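Local coordinates for catalase (Bacillus pumilus, PDB 4QOM), which breaks hydrogen peroxide down to water and oxygen with a haem group, at the benzene-1,2,3-triol site. Residues are numbered along the deposited sequence; one frame, centred on the assembly and turned at random.

The benzene-1,2,3-triol site. Residues 99, 109-111, 136, 150, 159, 164, 181-182. With PYG (benzene-1,2,3-triol), chain B.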
loop_
_atom_site.group_PDB
_atom_site.type_symbol
_atom_site.label_atom_id
_atom_site.label_comp_id
_atom_site.label_asym_id
_atom_site.label_seq_id
_atom_site.Cartn_x
_atom_site.Cartn_y
_atom_site.Cartn_z
ATOM N N ILE A 99 9.762 22.305 -5.592
ATOM C CA ILE A 99 10.058 21.394 -6.674
ATOM C C ILE A 99 10.914 20.195 -6.245
ATOM O O ILE A 99 10.637 19.056 -6.615
ATOM C CB ILE A 99 10.652 22.098 -7.852
ATOM C CG1 ILE A 99 9.514 22.984 -8.525
ATOM C CG2 ILE A 99 11.182 21.124 -8.856
ATOM C CD1 ILE A 99 8.317 22.234 -9.154
ATOM N N ARG A 109 15.839 28.669 -5.763
ATOM C CA ARG A 109 14.708 29.493 -6.226
ATOM C C ARG A 109 13.399 28.682 -6.316
ATOM O O ARG A 109 13.385 27.567 -6.819
ATOM C CB ARG A 109 15.024 30.149 -7.589
ATOM C CG ARG A 109 13.932 31.105 -8.086
ATOM C CD ARG A 109 14.303 31.895 -9.334
ATOM N NE ARG A 109 15.623 32.511 -9.168
ATOM C CZ ARG A 109 15.886 33.632 -8.484
ATOM N NH1 ARG A 109 14.946 34.384 -7.928
ATOM N NH2 ARG A 109 17.151 34.000 -8.332
ATOM N N ASP A 110 12.322 29.243 -5.808
ATOM C CA ASP A 110 11.022 28.511 -5.702
ATOM C C ASP A 110 10.051 29.443 -4.971
ATOM O O ASP A 110 10.444 30.157 -4.069
ATOM C CB ASP A 110 11.194 27.193 -4.879
ATOM C CG ASP A 110 10.942 25.906 -5.683
ATOM O OD1 ASP A 110 10.509 25.934 -6.886
ATOM O OD2 ASP A 110 11.237 24.804 -5.092
ATOM N N PRO A 111 8.762 29.346 -5.310
ATOM C CA PRO A 111 7.777 29.775 -4.292
ATOM C C PRO A 111 8.025 29.018 -2.995
ATOM O O PRO A 111 8.593 27.933 -3.029
ATOM C CB PRO A 111 6.427 29.412 -4.916
ATOM C CG PRO A 111 6.766 29.197 -6.347
ATOM C CD PRO A 111 8.095 28.593 -6.361
ATOM N N PHE A 136 1.334 30.538 -11.651
ATOM C CA PHE A 136 1.836 30.415 -13.027
ATOM C C PHE A 136 0.719 30.079 -14.006
ATOM O O PHE A 136 0.840 30.354 -15.170
ATOM C CB PHE A 136 2.744 29.213 -13.130
ATOM C CG PHE A 136 3.926 29.225 -12.195
ATOM C CD1 PHE A 136 3.855 28.570 -10.953
ATOM C CD2 PHE A 136 5.127 29.771 -12.600
ATOM C CE1 PHE A 136 4.938 28.548 -10.101
ATOM C CE2 PHE A 136 6.242 29.725 -11.760
ATOM C CZ PHE A 136 6.139 29.107 -10.520
ATOM N N LEU A 150 8.947 21.679 -14.541
ATOM C CA LEU A 150 9.812 22.267 -13.466
ATOM C C LEU A 150 10.672 21.240 -12.760
ATOM O O LEU A 150 11.788 21.586 -12.346
ATOM C CB LEU A 150 8.972 22.994 -12.423
ATOM C CG LEU A 150 8.325 24.349 -12.895
ATOM C CD1 LEU A 150 7.196 24.754 -12.027
ATOM C CD2 LEU A 150 9.377 25.423 -12.908
ATOM N N GLN A 159 17.123 19.358 -12.843
ATOM C CA GLN A 159 16.217 20.388 -13.327
ATOM C C GLN A 159 16.836 21.074 -14.544
ATOM O O GLN A 159 18.026 21.378 -14.522
ATOM C CB GLN A 159 15.904 21.403 -12.243
ATOM C CG GLN A 159 14.902 22.447 -12.670
ATOM C CD GLN A 159 14.597 23.398 -11.524
ATOM O OE1 GLN A 159 15.500 24.088 -11.051
ATOM N NE2 GLN A 159 13.406 23.466 -11.116
ATOM N N TYR A 164 11.219 23.929 -18.401
ATOM C CA TYR A 164 10.172 24.696 -17.822
ATOM C C TYR A 164 9.992 25.977 -18.581
ATOM O O TYR A 164 8.887 26.490 -18.680
ATOM C CB TYR A 164 10.377 24.933 -16.353
ATOM C CG TYR A 164 11.626 25.608 -15.847
ATOM C CD1 TYR A 164 11.739 26.988 -15.796
ATOM C CD2 TYR A 164 12.563 24.872 -15.191
ATOM C CE1 TYR A 164 12.862 27.571 -15.225
ATOM C CE2 TYR A 164 13.624 25.440 -14.524
ATOM C CZ TYR A 164 13.799 26.790 -14.569
ATOM O OH TYR A 164 14.917 27.357 -13.994
ATOM N N LEU A 181 8.759 35.795 -9.248
ATOM C CA LEU A 181 9.616 34.703 -8.848
ATOM C C LEU A 181 11.108 34.972 -9.220
ATOM O O LEU A 181 12.021 34.481 -8.524
ATOM C CB LEU A 181 9.167 33.414 -9.525
ATOM C CG LEU A 181 9.996 32.152 -9.194
ATOM C CD1 LEU A 181 9.834 31.781 -7.749
ATOM C CD2 LEU A 181 9.535 31.045 -10.099
ATOM N N PHE A 182 11.358 35.736 -10.274
ATOM C CA PHE A 182 12.730 36.073 -10.648
ATOM C C PHE A 182 13.245 37.386 -10.109
ATOM O O PHE A 182 14.402 37.742 -10.360
ATOM C CB PHE A 182 12.953 35.899 -12.160
ATOM C CG PHE A 182 13.080 34.451 -12.548
ATOM C CD1 PHE A 182 14.287 33.839 -12.535
ATOM C CD2 PHE A 182 11.940 33.719 -12.903
ATOM C CE1 PHE A 182 14.400 32.503 -12.846
ATOM C CE2 PHE A 182 12.036 32.384 -13.224
ATOM C CZ PHE A 182 13.280 31.782 -13.214
HETATM C C1 PYG B . 10.541 27.159 -9.813
HETATM C C2 PYG B . 11.926 26.673 -9.788
HETATM C C3 PYG B . 12.917 27.339 -10.699
HETATM C C4 PYG B . 12.488 28.374 -11.517
HETATM C C5 PYG B . 11.171 28.772 -11.513
HETATM C C6 PYG B . 10.216 28.183 -10.683
HETATM O O1 PYG B . 9.527 26.644 -9.058
HETATM O O2 PYG B . 12.257 25.626 -8.982
HETATM O O3 PYG B . 14.268 27.004 -10.776
HETATM O O HOH W 1 15.569 29.043 -11.253
HETATM O O HOH W 2 15.159 25.969 -8.490
#
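Pyrogallol (PYG) is almost wholly buried in the main channel to the haem, beside the segment leading into strand 113-120 and among helices 143-150, 161-169 and 175-181. Asp110 is the conserved aspartate of this channel. The protein hides 244 of the ligand's 255 Å². PYG O1 meets Asp110 OD1 nearly along its C-O axis, at 2.5 Å. PYG O2, the middle hydroxyl, comes from above the carboxylate plane, 2.7 Å from Asp110 OD1. Alternatively, the hydrogen of PYG O2 can go to Arg109 O at 3.1 Å, from above the carbonyl plane. Asp110 OD2 accepts the backbone N of Ile99 at 2.9 Å, which helps to position the carboxylate. Gln159 reaches in with an extended chain, CG anti to the backbone N (chi1 -176°). Gln159 NE2 gives a straight bond to PYG O2 (3.2 Å, 168° at H). Gln159 NE2 also donates to Leu150 O at 2.8 Å. Both partners lie in the amide plane, which holds its rotation. PYG O3 sits above the carbonyl plane of Gln159 OE1, a long, poorly aimed bond. Water 1, 2.5 Å from PYG O3, and water 2 hold it more closely. Water 2 also meets PYG O2 and Arg109 O. Leu150 CD2 lies over a ring face, 3.9 Å from the PYG centroid. Tyr164 packs edge-to-face by its phenol end, CZ beside PYG C4, planes 57° apart; its CG takes the crowded position between backbone N and carbonyl carbon. This channel leads peroxide to the haem; pyrogallol may hinder that passage, and the structure alone does not show turnover.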